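Local coordinates for protein glucose dehydrogenase (Haloferax mediterranei, PDB 2B5W) that oxidises D-glucose and several other aldose sugars with NADP+, or less readily NAD+, as electron acceptor, using a catalytic zinc ion, at residues Ile215-Ile218 with Glu219-Ala223; Arg229-Val233 with Glu234-Asp238; Thr317-Lys321 with Trp322-Asp326. The protein carries 1 engineered substitution. All coordinates share one frame; numbering follows the deposited sequence.

Interaction 1 of 3, residues Ile215-Ile218 with Glu219-Ala223; sequences IDII and EELDA
With CG anti to the carbonyl carbon (chi1 -68°) and an extended chain beyond it, E219 runs back alongside I215, one helical turn earlier, the two side chains pointing the same way. The CG2 methyl of I215, anti to its own backbone N, meets the carboxylate at 3.9 Å from I215 CG2 to E219 OE1, while the methylene E219 CG packs on I215 O. Two residues further on, I217 and L221 also lie side by side and point the same way, I217 CG2 3.9 Å from L221 CD1. The backbone of the same turns is closed by i to i+4 hydrogen bonds, the straightest being E219 N to I215 O (2.9 Å, N-H...O 165°). The helix 213-220 that carries them is the crossover of a beta-alpha-beta unit of the Rossmann-type domain, between strands 201-206 and 224-227, and it ends in a Schellman motif. D222 takes positive phi (64°), and A223 N hydrogen-bonds to I218 O (3.1 Å) and D222 N to E219 O (2.9 Å), the two bonds back into the last turn. The turn also lays A223 CB 3.9 Å from I218 CG2. The polar end of E219 is held by a salt bridge from OE2 to R210; an alanine here would probably leave R210 without that carboxylate and uncover the flank of I215, whose side chain also touches R208, an NADP+-binding residue.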
ATOM      1  N   ILE A 215     -23.537  -3.864 -18.046  1.00 17.66           N
ATOM      2  CA  ILE A 215     -22.981  -2.973 -19.052  1.00 16.45           C
ATOM      3  C   ILE A 215     -23.809  -1.693 -19.152  1.00 16.34           C
ATOM      4  O   ILE A 215     -23.299  -0.575 -19.257  1.00 17.18           O
ATOM      5  CB  ILE A 215     -22.918  -3.680 -20.432  1.00 15.59           C
ATOM      6  CG1 ILE A 215     -22.012  -4.915 -20.347  1.00 19.12           C
ATOM      7  CG2 ILE A 215     -22.401  -2.689 -21.498  1.00 21.24           C
ATOM      8  CD1 ILE A 215     -21.852  -5.723 -21.705  1.00 20.89           C
ATOM      9  N   ASP A 216     -25.131  -1.857 -19.123  1.00 18.53           N
ATOM     10  CA  ASP A 216     -25.976  -0.733 -19.248  1.00 17.01           C
ATOM     11  C   ASP A 216     -25.755   0.245 -18.076  1.00 17.56           C
ATOM     12  O   ASP A 216     -25.707   1.429 -18.268  1.00 20.56           O
ATOM     13  CB  ASP A 216     -27.434  -1.156 -19.267  1.00 16.76           C
ATOM     14  CG  ASP A 216     -27.861  -1.879 -20.535  1.00 20.99           C
ATOM     15  OD1 ASP A 216     -27.125  -1.823 -21.536  1.00 22.36           O
ATOM     16  OD2 ASP A 216     -28.953  -2.518 -20.540  1.00 23.41           O
ATOM     17  N   ILE A 217     -25.604  -0.293 -16.846  1.00 17.90           N
ATOM     18  CA  ILE A 217     -25.366   0.587 -15.694  1.00 17.57           C
ATOM     19  C   ILE A 217     -24.032   1.297 -15.832  1.00 17.82           C
ATOM     20  O   ILE A 217     -23.911   2.500 -15.633  1.00 16.38           O
ATOM     21  CB  ILE A 217     -25.422  -0.231 -14.379  1.00 17.85           C
ATOM     22  CG1 ILE A 217     -26.867  -0.461 -13.977  1.00 18.27           C
ATOM     23  CG2 ILE A 217     -24.689   0.537 -13.252  1.00 18.71           C
ATOM     24  CD1 ILE A 217     -27.038  -1.463 -12.854  1.00 20.20           C
ATOM     25  N   ILE A 218     -23.003   0.562 -16.198  1.00 16.55           N
ATOM     26  CA  ILE A 218     -21.690   1.158 -16.407  1.00 17.18           C
ATOM     27  C   ILE A 218     -21.760   2.316 -17.393  1.00 18.91           C
ATOM     28  O   ILE A 218     -21.276   3.377 -17.137  1.00 17.11           O
ATOM     29  CB  ILE A 218     -20.713   0.095 -16.924  1.00 17.09           C
ATOM     30  CG1 ILE A 218     -20.390  -0.919 -15.838  1.00 16.77           C
ATOM     31  CG2 ILE A 218     -19.410   0.739 -17.424  1.00 18.35           C
ATOM     32  CD1 ILE A 218     -19.833  -2.230 -16.345  1.00 17.88           C
ATOM     33  N   GLU A 219     -22.398   2.094 -18.535  1.00 18.66           N
ATOM     34  CA  GLU A 219     -22.457   3.117 -19.570  1.00 19.80           C
ATOM     35  C   GLU A 219     -23.352   4.307 -19.208  1.00 18.58           C
ATOM     36  O   GLU A 219     -23.071   5.438 -19.582  1.00 19.91           O
ATOM     37  CB  GLU A 219     -22.833   2.453 -20.912  1.00 17.49           C
ATOM     38  CG  GLU A 219     -21.694   1.558 -21.365  1.00 18.57           C
ATOM     39  CD  GLU A 219     -21.860   0.973 -22.776  1.00 21.63           C
ATOM     40  OE1 GLU A 219     -23.006   0.729 -23.174  1.00 23.73           O
ATOM     41  OE2 GLU A 219     -20.835   0.712 -23.447  1.00 23.29           O
ATOM     42  N   GLU A 220     -24.435   4.037 -18.490  1.00 17.69           N
ATOM     43  CA  GLU A 220     -25.359   5.073 -18.047  1.00 19.27           C
ATOM     44  C   GLU A 220     -24.715   5.988 -17.005  1.00 19.00           C
ATOM     45  O   GLU A 220     -24.999   7.185 -16.956  1.00 22.04           O
ATOM     46  CB  GLU A 220     -26.671   4.468 -17.587  1.00 20.29           C
ATOM     47  CG  GLU A 220     -27.780   5.482 -17.388  1.00 37.59           C
ATOM     48  CD  GLU A 220     -28.319   6.034 -18.700  1.00 48.01           C
ATOM     49  OE1 GLU A 220     -28.177   5.369 -19.751  1.00 57.25           O
ATOM     50  OE2 GLU A 220     -28.876   7.146 -18.664  1.00 49.67           O
ATOM     51  N   LEU A 221     -23.745   5.451 -16.266  1.00 18.68           N
ATOM     52  CA  LEU A 221     -22.895   6.273 -15.390  1.00 20.05           C
ATOM     53  C   LEU A 221     -21.821   7.075 -16.125  1.00 22.84           C
ATOM     54  O   LEU A 221     -20.994   7.740 -15.492  1.00 24.17           O
ATOM     55  CB  LEU A 221     -22.205   5.389 -14.344  1.00 17.53           C
ATOM     56  CG  LEU A 221     -23.129   4.845 -13.250  1.00 19.26           C
ATOM     57  CD1 LEU A 221     -22.459   3.699 -12.476  1.00 19.18           C
ATOM     58  CD2 LEU A 221     -23.489   5.976 -12.310  1.00 20.14           C
ATOM     59  N   ASP A 222     -21.834   7.027 -17.451  1.00 21.93           N
ATOM     60  CA  ASP A 222     -20.789   7.648 -18.299  1.00 21.10           C
ATOM     61  C   ASP A 222     -19.401   7.021 -18.116  1.00 20.34           C
ATOM     62  O   ASP A 222     -18.389   7.639 -18.441  1.00 24.72           O
ATOM     63  CB  ASP A 222     -20.688   9.147 -18.052  1.00 22.48           C
ATOM     64  CG  ASP A 222     -20.083   9.894 -19.203  1.00 45.95           C
ATOM     65  OD1 ASP A 222     -20.375   9.536 -20.363  1.00 39.11           O
ATOM     66  OD2 ASP A 222     -19.300  10.848 -19.036  1.00 56.17           O
ATOM     67  N   ALA A 223     -19.356   5.776 -17.661  1.00 18.10           N
ATOM     68  CA  ALA A 223     -18.097   5.047 -17.574  1.00 17.79           C
ATOM     69  C   ALA A 223     -17.902   4.161 -18.797  1.00 23.53           C
ATOM     70  O   ALA A 223     -18.847   3.839 -19.522  1.00 21.40           O
ATOM     71  CB  ALA A 223     -18.046   4.218 -16.262  1.00 18.45           C
TER

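Interaction 2 of 3, residues Arg229-Val233 with Glu234-Asp238; sequences RQTPV and EDVPD. With K (potassium ion), chain G.
The backbone at P232-V236 winds into a tight 3-10 turn, in which D235 N bonds to P232 O (2.9 Å) and V236 N to V233 O (3.1 Å), both of them i to i+3 bonds. Two acidic side chains meet the P232 ring at different carbons. E234 places CG between its backbone N and carbonyl carbon (chi1 76°) and bends again at chi2, which brings the carboxylate back to the ring, 3.4 Å from E234 OE1 to P232 CB. D235, crossing the ring at a slant, puts its OD2 3.5 Å from P232 CD. T231 supplies an apolar touch: its CG2 methyl lies 3.9 Å from V236 CG2, the two side chains crossing at about a right angle, and close to D235 CB as well. V236 CG2 in turn packs against the carbonyl oxygens of V233 and P232. Beyond the turn, P237 O and D238 O bind a potassium ion at 2.7 Å and 3.0 Å, and Y240 adds a third backbone oxygen. The segment joins strand 224-227, which within this chain lies at the edge of the six-stranded parallel sheet, to helix 236-239. R229 reaches back to D227 and D209 through salt bridges, whereas V233 packs on H255, Q258 and A262 of helix 253-262.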
ATOM      1  N   ARG A 229     -12.071 -10.053 -21.808  1.00 22.80           N
ATOM      2  CA  ARG A 229     -11.813 -11.019 -22.900  1.00 24.55           C
ATOM      3  C   ARG A 229     -11.185 -10.350 -24.121  1.00 29.64           C
ATOM      4  O   ARG A 229     -10.525 -10.992 -24.936  1.00 31.42           O
ATOM      5  CB  ARG A 229     -13.114 -11.701 -23.258  1.00 25.25           C
ATOM      6  CG  ARG A 229     -13.755 -12.483 -22.092  1.00 21.40           C
ATOM      7  CD  ARG A 229     -15.124 -12.979 -22.366  1.00 26.75           C
ATOM      8  NE  ARG A 229     -16.004 -11.862 -22.667  1.00 25.68           N
ATOM      9  CZ  ARG A 229     -17.215 -11.983 -23.171  1.00 27.32           C
ATOM     10  NH1 ARG A 229     -17.726 -13.178 -23.406  1.00 25.24           N
ATOM     11  NH2 ARG A 229     -17.929 -10.891 -23.409  1.00 22.02           N
ATOM     12  N   GLN A 230     -11.407  -9.059 -24.260  1.00 23.51           N
ATOM     13  CA  GLN A 230     -10.809  -8.225 -25.285  1.00 26.45           C
ATOM     14  C   GLN A 230      -9.554  -7.491 -24.838  1.00 32.87           C
ATOM     15  O   GLN A 230      -8.553  -7.426 -25.581  1.00 27.48           O
ATOM     16  CB  GLN A 230     -11.813  -7.180 -25.715  1.00 27.86           C
ATOM     17  CG  GLN A 230     -13.073  -7.747 -26.325  1.00 35.10           C
ATOM     18  CD  GLN A 230     -12.791  -8.473 -27.617  1.00 60.58           C
ATOM     19  OE1 GLN A 230     -12.014  -7.989 -28.450  1.00 33.77           O
ATOM     20  NE2 GLN A 230     -13.385  -9.643 -27.775  1.00 41.07           N
ATOM     21  N   THR A 231      -9.628  -6.896 -23.647  1.00 25.56           N
ATOM     22  CA  THR A 231      -8.578  -6.061 -23.114  1.00 27.65           C
ATOM     23  C   THR A 231      -8.264  -6.495 -21.691  1.00 25.18           C
ATOM     24  O   THR A 231      -8.994  -6.137 -20.771  1.00 26.99           O
ATOM     25  CB  THR A 231      -9.019  -4.603 -23.109  1.00 29.16           C
ATOM     26  OG1 THR A 231      -9.386  -4.190 -24.431  1.00 29.26           O
ATOM     27  CG2 THR A 231      -7.857  -3.687 -22.705  1.00 28.59           C
ATOM     28  N   PRO A 232      -7.189  -7.258 -21.499  1.00 26.72           N
ATOM     29  CA  PRO A 232      -6.704  -7.579 -20.159  1.00 28.45           C
ATOM     30  C   PRO A 232      -6.233  -6.342 -19.442  1.00 20.83           C
ATOM     31  O   PRO A 232      -5.921  -5.342 -20.046  1.00 25.67           O
ATOM     32  CB  PRO A 232      -5.513  -8.514 -20.417  1.00 33.59           C
ATOM     33  CG  PRO A 232      -5.684  -8.994 -21.833  1.00 43.38           C
ATOM     34  CD  PRO A 232      -6.361  -7.888 -22.554  1.00 32.86           C
ATOM     35  N   VAL A 233      -6.193  -6.445 -18.122  1.00 25.68           N
ATOM     36  CA  VAL A 233      -5.879  -5.324 -17.264  1.00 25.38           C
ATOM     37  C   VAL A 233      -4.532  -4.696 -17.665  1.00 21.49           C
ATOM     38  O   VAL A 233      -4.406  -3.489 -17.743  1.00 22.48           O
ATOM     39  CB  VAL A 233      -5.916  -5.734 -15.775  1.00 22.76           C
ATOM     40  CG1 VAL A 233      -5.386  -4.586 -14.873  1.00 22.46           C
ATOM     41  CG2 VAL A 233      -7.338  -6.129 -15.341  1.00 21.44           C
ATOM     42  N   GLU A 234      -3.534  -5.538 -17.934  1.00 22.50           N
ATOM     43  CA  GLU A 234      -2.206  -5.024 -18.301  1.00 26.21           C
ATOM     44  C   GLU A 234      -2.184  -4.233 -19.628  1.00 24.26           C
ATOM     45  O   GLU A 234      -1.292  -3.413 -19.856  1.00 28.99           O
ATOM     46  CB  GLU A 234      -1.143  -6.131 -18.231  1.00 29.95           C
ATOM     47  CG  GLU A 234      -1.160  -7.133 -19.374  1.00 33.56           C
ATOM     48  CD  GLU A 234      -2.012  -8.352 -19.103  1.00 37.96           C
ATOM     49  OE1 GLU A 234      -2.884  -8.319 -18.192  1.00 35.61           O
ATOM     50  OE2 GLU A 234      -1.812  -9.359 -19.823  1.00 38.33           O
ATOM     51  N   ASP A 235      -3.179  -4.474 -20.504  1.00 27.81           N
ATOM     52  CA  ASP A 235      -3.288  -3.770 -21.789  1.00 30.87           C
ATOM     53  C   ASP A 235      -4.101  -2.479 -21.700  1.00 29.97           C
ATOM     54  O   ASP A 235      -4.201  -1.711 -22.661  1.00 27.07           O
ATOM     55  CB  ASP A 235      -3.986  -4.659 -22.834  1.00 27.89           C
ATOM     56  CG  ASP A 235      -3.152  -5.821 -23.308  1.00 51.08           C
ATOM     57  OD1 ASP A 235      -2.013  -6.006 -22.847  1.00 38.21           O
ATOM     58  OD2 ASP A 235      -3.586  -6.612 -24.175  1.00 45.31           O
ATOM     59  N   VAL A 236      -4.721  -2.232 -20.549  1.00 25.63           N
ATOM     60  CA  VAL A 236      -5.594  -1.078 -20.429  1.00 23.77           C
ATOM     61  C   VAL A 236      -4.901   0.259 -20.678  1.00 22.44           C
ATOM     62  O   VAL A 236      -5.492   1.132 -21.300  1.00 24.39           O
ATOM     63  CB  VAL A 236      -6.378  -1.145 -19.076  1.00 22.71           C
ATOM     64  CG1 VAL A 236      -6.991   0.180 -18.688  1.00 27.84           C
ATOM     65  CG2 VAL A 236      -7.411  -2.251 -19.113  1.00 26.14           C
ATOM     66  N   PRO A 237      -3.678   0.494 -20.170  1.00 21.61           N
ATOM     67  CA  PRO A 237      -2.981   1.745 -20.466  1.00 23.46           C
ATOM     68  C   PRO A 237      -2.821   2.034 -21.966  1.00 21.05           C
ATOM     69  O   PRO A 237      -2.961   3.191 -22.354  1.00 26.94           O
ATOM     70  CB  PRO A 237      -1.623   1.555 -19.791  1.00 27.15           C
ATOM     71  CG  PRO A 237      -1.962   0.647 -18.635  1.00 27.19           C
ATOM     72  CD  PRO A 237      -2.939  -0.330 -19.188  1.00 22.97           C
ATOM     73  N   ASP A 238      -2.605   1.005 -22.760  1.00 24.73           N
ATOM     74  CA  ASP A 238      -2.417   1.189 -24.207  1.00 31.67           C
ATOM     75  C   ASP A 238      -3.747   1.503 -24.900  1.00 29.19           C
ATOM     76  O   ASP A 238      -3.842   2.431 -25.696  1.00 28.14           O
ATOM     77  CB  ASP A 238      -1.783  -0.007 -24.873  1.00 31.31           C
ATOM     78  CG  ASP A 238      -1.644   0.276 -26.354  1.00132.31           C
ATOM     79  OD1 ASP A 238      -0.931   1.240 -26.698  1.00 51.23           O
ATOM     80  OD2 ASP A 238      -2.230  -0.384 -27.238  1.00 67.25           O
TER
HETATM   81  K     K G 904      -3.515   5.067 -24.275  1.00 34.75           K

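Interaction 3 of 3, residues Thr317-Lys321 with Trp322-Asp326; sequences TKLPK and WFLED
P320 holds the N-cap position of helix 321-327, and its ring packs against the first turn of that helix in the Rossmann-type domain. The ring lies beside W322, both side chains pointing the same way, with P320 CB 3.4 Å from W322 NE1 and approaching the indole obliquely. A chi1 of 74° tucks W322 CG over the residue's own backbone and swings the indole toward the proline. On the next residue, F323 CB comes 4.0 Å from P320 CD, and that same CB stands over the centre of the indole, 3.9 Å above its plane. L319 and L324 cross at about a right angle, their methyls L319 CD1 and L324 CD2 4.0 Å apart. In the next shell, F323, its CG anti to the backbone N (chi1 166°), packs on L187 and A190 of helix 183-194; A190 also touches L319, while L145 and L148 touch L324. Both backbone bonds of the cap end on P320 O, which lies at the edge of the F323 ring, near its plane: a weak one from F323 N and a nearly straight one from L324 N, 3.2 Å away, which lies in the carbonyl plane with an N-H...O angle of 169°.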
ATOM      1  N   THR A 317     -27.042   9.518  -0.325  1.00 13.23           N
ATOM      2  CA  THR A 317     -27.802  10.683  -0.745  1.00 13.65           C
ATOM      3  C   THR A 317     -27.369  11.287  -2.079  1.00 13.50           C
ATOM      4  O   THR A 317     -28.139  11.930  -2.797  1.00 17.63           O
ATOM      5  CB  THR A 317     -27.734  11.723   0.385  1.00 21.22           C
ATOM      6  OG1 THR A 317     -28.301  11.156   1.590  1.00 19.91           O
ATOM      7  CG2 THR A 317     -28.546  12.879   0.097  1.00 23.14           C
ATOM      8  N   LYS A 318     -26.090  11.032  -2.435  1.00 17.14           N
ATOM      9  CA  LYS A 318     -25.523  11.523  -3.673  1.00 15.73           C
ATOM     10  C   LYS A 318     -25.637  10.573  -4.861  1.00 14.11           C
ATOM     11  O   LYS A 318     -25.344  10.942  -6.003  1.00 19.68           O
ATOM     12  CB  LYS A 318     -24.041  11.811  -3.465  1.00 19.59           C
ATOM     13  CG  LYS A 318     -23.771  12.854  -2.447  1.00 20.84           C
ATOM     14  CD  LYS A 318     -22.278  13.203  -2.327  1.00 25.57           C
ATOM     15  CE  LYS A 318     -22.006  14.089  -1.113  1.00 29.19           C
ATOM     16  NZ  LYS A 318     -20.593  13.965  -0.548  1.00 29.85           N
ATOM     17  N   LEU A 319     -26.012   9.345  -4.603  1.00 16.29           N
ATOM     18  CA  LEU A 319     -26.105   8.385  -5.711  1.00 18.93           C
ATOM     19  C   LEU A 319     -27.337   8.703  -6.579  1.00 20.09           C
ATOM     20  O   LEU A 319     -28.380   9.093  -6.067  1.00 23.56           O
ATOM     21  CB  LEU A 319     -26.149   6.951  -5.177  1.00 18.52           C
ATOM     22  CG  LEU A 319     -24.951   6.507  -4.355  1.00 17.75           C
ATOM     23  CD1 LEU A 319     -25.213   5.149  -3.740  1.00 21.57           C
ATOM     24  CD2 LEU A 319     -23.692   6.585  -5.093  1.00 21.24           C
ATOM     25  N   PRO A 320     -27.253   8.559  -7.897  1.00 21.81           N
ATOM     26  CA  PRO A 320     -28.433   8.866  -8.725  1.00 25.71           C
ATOM     27  C   PRO A 320     -29.628   7.951  -8.455  1.00 26.67           C
ATOM     28  O   PRO A 320     -29.430   6.750  -8.185  1.00 22.77           O
ATOM     29  CB  PRO A 320     -27.926   8.679 -10.156  1.00 31.01           C
ATOM     30  CG  PRO A 320     -26.506   8.632 -10.070  1.00 26.45           C
ATOM     31  CD  PRO A 320     -26.102   8.128  -8.696  1.00 25.75           C
ATOM     32  N   LYS A 321     -30.862   8.494  -8.543  1.00 24.33           N
ATOM     33  CA  LYS A 321     -32.037   7.669  -8.255  1.00 23.66           C
ATOM     34  C   LYS A 321     -32.166   6.569  -9.281  1.00 21.31           C
ATOM     35  O   LYS A 321     -32.503   5.447  -8.927  1.00 23.09           O
ATOM     36  CB  LYS A 321     -33.319   8.493  -8.272  1.00 27.37           C
ATOM     37  CG  LYS A 321     -33.602   9.061  -6.912  1.00 40.66           C
ATOM     38  CD  LYS A 321     -32.564  10.086  -6.519  1.00 43.76           C
ATOM     39  CE  LYS A 321     -32.889  10.765  -5.204  1.00 53.13           C
ATOM     40  NZ  LYS A 321     -31.727  11.471  -4.623  1.00 45.79           N
ATOM     41  N   TRP A 322     -31.849   6.851 -10.560  1.00 26.02           N
ATOM     42  CA  TRP A 322     -31.951   5.811 -11.592  1.00 23.80           C
ATOM     43  C   TRP A 322     -31.015   4.668 -11.268  1.00 18.42           C
ATOM     44  O   TRP A 322     -31.316   3.547 -11.598  1.00 19.03           O
ATOM     45  CB  TRP A 322     -31.646   6.317 -13.038  1.00 22.92           C
ATOM     46  CG  TRP A 322     -30.190   6.577 -13.284  1.00 20.58           C
ATOM     47  CD1 TRP A 322     -29.543   7.774 -13.152  1.00 24.01           C
ATOM     48  CD2 TRP A 322     -29.168   5.611 -13.639  1.00 18.59           C
ATOM     49  NE1 TRP A 322     -28.207   7.614 -13.415  1.00 24.02           N
ATOM     50  CE2 TRP A 322     -27.941   6.304 -13.720  1.00 23.34           C
ATOM     51  CE3 TRP A 322     -29.173   4.248 -13.890  1.00 24.35           C
ATOM     52  CZ2 TRP A 322     -26.739   5.673 -14.011  1.00 22.64           C
ATOM     53  CZ3 TRP A 322     -27.979   3.613 -14.206  1.00 24.55           C
ATOM     54  CH2 TRP A 322     -26.779   4.325 -14.265  1.00 24.39           C
ATOM     55  N   PHE A 323     -29.850   4.976 -10.701  1.00 17.50           N
ATOM     56  CA  PHE A 323     -28.824   3.972 -10.458  1.00 15.43           C
ATOM     57  C   PHE A 323     -29.283   3.029  -9.360  1.00 16.25           C
ATOM     58  O   PHE A 323     -29.150   1.824  -9.498  1.00 17.98           O
ATOM     59  CB  PHE A 323     -27.482   4.626 -10.115  1.00 19.42           C
ATOM     60  CG  PHE A 323     -26.499   3.667  -9.537  1.00 16.89           C
ATOM     61  CD1 PHE A 323     -25.775   2.801 -10.340  1.00 17.32           C
ATOM     62  CD2 PHE A 323     -26.384   3.541  -8.165  1.00 16.56           C
ATOM     63  CE1 PHE A 323     -24.896   1.885  -9.786  1.00 20.39           C
ATOM     64  CE2 PHE A 323     -25.556   2.625  -7.618  1.00 16.58           C
ATOM     65  CZ  PHE A 323     -24.795   1.784  -8.398  1.00 18.62           C
ATOM     66  N   LEU A 324     -29.790   3.589  -8.271  1.00 18.28           N
ATOM     67  CA  LEU A 324     -30.357   2.759  -7.205  1.00 18.36           C
ATOM     68  C   LEU A 324     -31.532   1.900  -7.730  1.00 17.72           C
ATOM     69  O   LEU A 324     -31.694   0.755  -7.303  1.00 20.07           O
ATOM     70  CB  LEU A 324     -30.781   3.610  -6.016  1.00 20.23           C
ATOM     71  CG  LEU A 324     -29.644   4.343  -5.321  1.00 22.76           C
ATOM     72  CD1 LEU A 324     -30.217   5.287  -4.296  1.00 26.54           C
ATOM     73  CD2 LEU A 324     -28.669   3.399  -4.677  1.00 21.58           C
ATOM     74  N   GLU A 325     -32.343   2.438  -8.647  1.00 17.65           N
ATOM     75  CA  GLU A 325     -33.442   1.678  -9.237  1.00 17.68           C
ATOM     76  C   GLU A 325     -32.907   0.509 -10.072  1.00 19.37           C
ATOM     77  O   GLU A 325     -33.391  -0.608  -9.955  1.00 22.03           O
ATOM     78  CB  GLU A 325     -34.320   2.601 -10.096  1.00 22.63           C
ATOM     79  CG  GLU A 325     -35.090   3.666  -9.317  1.00 32.30           C
ATOM     80  CD  GLU A 325     -35.876   4.620 -10.214  1.00 84.53           C
ATOM     81  OE1 GLU A 325     -35.603   4.703 -11.433  1.00 43.95           O
ATOM     82  OE2 GLU A 325     -36.780   5.301  -9.693  1.00 46.63           O
ATOM     83  N   ASP A 326     -31.863   0.746 -10.871  1.00 16.87           N
ATOM     84  CA  ASP A 326     -31.364  -0.283 -11.781  1.00 17.30           C
ATOM     85  C   ASP A 326     -30.485  -1.326 -11.093  1.00 17.28           C
ATOM     86  O   ASP A 326     -30.409  -2.495 -11.490  1.00 18.26           O
ATOM     87  CB  ASP A 326     -30.644   0.335 -12.975  1.00 17.67           C
ATOM     88  CG  ASP A 326     -31.572   1.125 -13.899  1.00 25.92           C
ATOM     89  OD1 ASP A 326     -32.811   1.113 -13.734  1.00 25.96           O
ATOM     90  OD2 ASP A 326     -31.118   1.785 -14.843  1.00 25.73           O
TER

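How the interactions relate
The three contacts follow one another along the chain, all in its C-terminal, NADP(H)-binding Rossmann-type part. Interactions 1 and 2 flank strand 224-227: the first ends the helix leading into this edge strand, the second begins after it, their centres about 19 Å apart with no touch. Interaction 3 comes much later in sequence yet folds back onto interaction 1, centres about 12 Å apart. There W322 CH2 meets E220 CB at 3.3 Å, and F323 CE1 packs on I217 CG2 at 3.7 Å. Interactions 2 and 3 remain separate, about 29 Å between centres. One contact closes the C-terminal end of a crossover helix and two begin helices, and the packing of W322 and F323 ties the late helix 321-327 to helix 213-220 of the Rossmann-type domain.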